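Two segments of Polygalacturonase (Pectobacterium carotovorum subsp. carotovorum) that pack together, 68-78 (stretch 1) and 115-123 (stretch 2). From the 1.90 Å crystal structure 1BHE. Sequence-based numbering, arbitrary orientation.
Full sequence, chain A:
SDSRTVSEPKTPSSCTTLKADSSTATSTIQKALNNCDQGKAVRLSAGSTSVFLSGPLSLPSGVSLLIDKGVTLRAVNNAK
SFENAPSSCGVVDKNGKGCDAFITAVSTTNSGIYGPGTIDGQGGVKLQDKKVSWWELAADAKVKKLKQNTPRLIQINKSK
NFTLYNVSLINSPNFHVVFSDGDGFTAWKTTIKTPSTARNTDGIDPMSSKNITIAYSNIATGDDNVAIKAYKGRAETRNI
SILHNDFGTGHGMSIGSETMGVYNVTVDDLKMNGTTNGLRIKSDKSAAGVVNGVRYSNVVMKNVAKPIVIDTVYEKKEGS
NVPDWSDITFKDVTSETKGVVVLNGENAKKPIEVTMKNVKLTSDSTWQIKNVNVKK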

# COMPACT_ATOMS: atom_id res chain seq x y z
N ASP A 68 19.41 -5.75 -9.32
CA ASP A 68 20.68 -5.50 -8.66
C ASP A 68 20.80 -4.13 -8.01
O ASP A 68 20.18 -3.15 -8.43
N LYS A 69 21.69 -4.04 -7.03
CA LYS A 69 22.03 -2.76 -6.41
C LYS A 69 22.42 -1.78 -7.52
O LYS A 69 23.11 -2.17 -8.47
N GLY A 70 21.96 -0.54 -7.45
CA GLY A 70 22.27 0.46 -8.45
C GLY A 70 21.52 0.35 -9.76
O GLY A 70 21.76 1.16 -10.66
N VAL A 71 20.67 -0.66 -9.94
CA VAL A 71 19.92 -0.84 -11.18
C VAL A 71 18.49 -0.37 -10.92
O VAL A 71 17.99 -0.50 -9.80
N THR A 72 17.87 0.19 -11.95
CA THR A 72 16.50 0.67 -11.84
C THR A 72 15.63 0.04 -12.92
O THR A 72 16.01 0.02 -14.10
N LEU A 73 14.47 -0.47 -12.53
CA LEU A 73 13.46 -0.93 -13.50
C LEU A 73 12.48 0.25 -13.54
O LEU A 73 11.81 0.51 -12.53
N ARG A 74 12.45 0.98 -14.64
CA ARG A 74 11.64 2.18 -14.76
C ARG A 74 10.48 2.08 -15.73
O ARG A 74 10.63 1.67 -16.88
N ALA A 75 9.30 2.50 -15.25
CA ALA A 75 8.09 2.47 -16.06
C ALA A 75 8.11 3.58 -17.11
O ALA A 75 8.36 4.74 -16.78
N VAL A 76 7.88 3.22 -18.37
CA VAL A 76 7.91 4.23 -19.43
C VAL A 76 6.87 5.30 -19.16
O VAL A 76 5.77 5.03 -18.65
N ASN A 77 7.22 6.55 -19.46
CA ASN A 77 6.33 7.69 -19.28
C ASN A 77 5.45 7.86 -20.52
O ASN A 77 5.53 8.84 -21.26
N ASN A 78 4.57 6.90 -20.74
CA ASN A 78 3.68 6.85 -21.89
C ASN A 78 2.35 6.24 -21.48
O ASN A 78 2.31 5.10 -21.02
N GLY A 115 15.24 -6.89 -4.36
CA GLY A 115 16.22 -5.85 -4.69
C GLY A 115 17.64 -6.32 -4.38
O GLY A 115 17.97 -7.47 -4.61
N PRO A 116 18.51 -5.38 -4.00
CA PRO A 116 18.17 -4.05 -3.60
C PRO A 116 18.18 -2.93 -4.63
O PRO A 116 18.34 -1.76 -4.26
N GLY A 117 17.88 -3.26 -5.87
CA GLY A 117 17.63 -2.28 -6.92
C GLY A 117 16.33 -1.53 -6.63
O GLY A 117 15.69 -1.67 -5.59
N THR A 118 15.95 -0.69 -7.58
CA THR A 118 14.79 0.17 -7.52
C THR A 118 13.79 -0.03 -8.64
O THR A 118 14.15 -0.32 -9.78
N ILE A 119 12.51 0.15 -8.31
CA ILE A 119 11.43 0.17 -9.28
C ILE A 119 10.91 1.62 -9.25
O ILE A 119 10.51 2.10 -8.18
N ASP A 120 11.02 2.32 -10.36
CA ASP A 120 10.63 3.72 -10.46
C ASP A 120 9.44 3.91 -11.39
O ASP A 120 9.52 3.60 -12.58
N GLY A 121 8.35 4.45 -10.84
CA GLY A 121 7.14 4.65 -11.62
C GLY A 121 7.10 5.92 -12.46
O GLY A 121 6.19 6.10 -13.27
N GLN A 122 8.01 6.86 -12.24
CA GLN A 122 8.01 8.12 -12.97
C GLN A 122 6.66 8.83 -12.84
O GLN A 122 6.13 9.36 -13.82
N GLY A 123 6.10 8.86 -11.64
CA GLY A 123 4.81 9.48 -11.39
C GLY A 123 4.80 10.96 -11.76
O GLY A 123 3.78 11.48 -12.22

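Gln122 reaches back across the seam and acts as an extra rung beyond the end of strand 118-120, at the last residue of strand 72-75: its CA-to-CB bond points toward stretch 1, and with chi1 m (-60°) and chi2 off-well at -149° its NE2 donates to Ala75 O (2.8 Å), a side-chain amide standing in for a backbone one. The preceding rungs are all main chain: Thr118 N to Val71 O (3.0 Å), Leu73 N to Thr118 O (2.8 Å), Asp120 N to Leu73 O (2.9 Å) and Ala75 N to Asp120 O (2.9 Å). This in-register pairing sets threonine beside threonine, leucine beside isoleucine, and arginine beside its opposite charge, aspartate. On one face Thr72 and Thr118, both m, lie side by side, with Thr72 OG1 4.1 Å from Thr118 CB; Thr72 CG2 also rests 3.8 Å from Asp120 CB. Further along this face, Arg74 runs out through two t angles and then bends at chi3 m, and its NE forms a salt bridge with Asp120 OD2 (3.2 Å), the carboxylate oxygen lying at the guanidinium edge, near its plane. Water 3 closes the same pair, accepting from Arg74 NH2 and donating to Asp120 OD2, both at 2.7 Å. Asp120 is t, and its OD1 accepts from Gln122 N (2.9 Å), so one aspartate contacts both the arginine and the backbone of the reaching glutamine; Gln122 CG packs 3.5 Å from Arg74 CG. The other face carries buried Leu73 (t, p) and Ile119 (m, t), a hydrophobic pair. At the N-terminal end Lys69 CG lies against Pro116 CG (3.4 Å), while Gly117 fits tightly, its CA 3.1 Å from Asp68 O; a CB there would clash with Asp68 O and Val71 O. Three more waters bridge the stretches: water 1 links Gly70 N to Pro116 O, water 2 joins Val71 O to Thr118 OG1, and water 5 bridges Asn77 OD1 and Gln122 NE2.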

# COMPACT_ATOMS: atom_id res chain seq x y z
CB ASP A 68 21.82 -5.62 -9.68
CG ASP A 68 22.20 -7.01 -10.10
OD1 ASP A 68 21.56 -8.01 -9.68
OD2 ASP A 68 23.17 -7.13 -10.88
CB LYS A 69 23.22 -2.85 -5.46
CG LYS A 69 23.37 -4.11 -4.64
CD LYS A 69 23.86 -3.81 -3.23
CE LYS A 69 23.85 -5.05 -2.34
NZ LYS A 69 23.52 -4.70 -0.92
CB VAL A 71 19.94 -2.30 -11.66
CG1 VAL A 71 18.99 -2.57 -12.81
CG2 VAL A 71 21.36 -2.68 -12.09
CB THR A 72 16.45 2.20 -11.99
OG1 THR A 72 17.30 2.81 -11.00
CG2 THR A 72 15.04 2.74 -11.82
CB LEU A 73 12.82 -2.23 -13.06
CG LEU A 73 11.58 -2.71 -13.84
CD1 LEU A 73 11.92 -2.99 -15.29
CD2 LEU A 73 10.99 -3.95 -13.20
CB ARG A 74 12.58 3.31 -15.21
CG ARG A 74 11.98 4.71 -15.26
CD ARG A 74 13.05 5.73 -15.68
NE ARG A 74 14.00 5.94 -14.59
CZ ARG A 74 15.26 6.36 -14.73
NH1 ARG A 74 15.77 6.64 -15.92
NH2 ARG A 74 16.01 6.49 -13.65
CB ALA A 75 6.86 2.61 -15.16
CB VAL A 76 7.73 3.63 -20.83
CG1 VAL A 76 8.90 2.71 -21.15
CG2 VAL A 76 6.42 2.88 -20.98
CB ASN A 77 7.12 8.96 -18.97
CG ASN A 77 8.12 9.36 -20.04
OD1 ASN A 77 8.74 8.52 -20.69
ND2 ASN A 77 8.28 10.67 -20.25
CB ASN A 78 4.33 6.02 -23.01
CG ASN A 78 3.54 6.16 -24.30
OD1 ASN A 78 2.51 5.51 -24.47
ND2 ASN A 78 3.97 7.08 -25.16
CB PRO A 116 19.21 -3.74 -2.51
CG PRO A 116 20.44 -4.42 -3.02
CD PRO A 116 19.95 -5.67 -3.70
CB THR A 118 15.31 1.64 -7.63
OG1 THR A 118 16.20 1.89 -6.53
CG2 THR A 118 14.19 2.66 -7.60
CB ILE A 119 10.29 -0.81 -8.98
CG1 ILE A 119 10.84 -2.24 -9.00
CG2 ILE A 119 9.17 -0.64 -10.00
CD1 ILE A 119 9.87 -3.32 -8.57
CB ASP A 120 11.83 4.52 -10.98
CG ASP A 120 11.59 5.99 -11.24
OD1 ASP A 120 10.55 6.55 -10.87
OD2 ASP A 120 12.50 6.61 -11.85
CB GLN A 122 8.33 7.91 -14.45
CG GLN A 122 9.66 7.28 -14.77
CD GLN A 122 10.22 7.77 -16.10
OE1 GLN A 122 10.94 8.76 -16.13
NE2 GLN A 122 9.87 7.10 -17.19
O HOH W 1 20.08 0.28 -5.34
O HOH W 2 18.68 1.31 -7.84
O HOH W 3 15.12 6.70 -11.07
O HOH W 4 5.47 6.13 -15.99
O HOH W 5 11.28 7.29 -20.01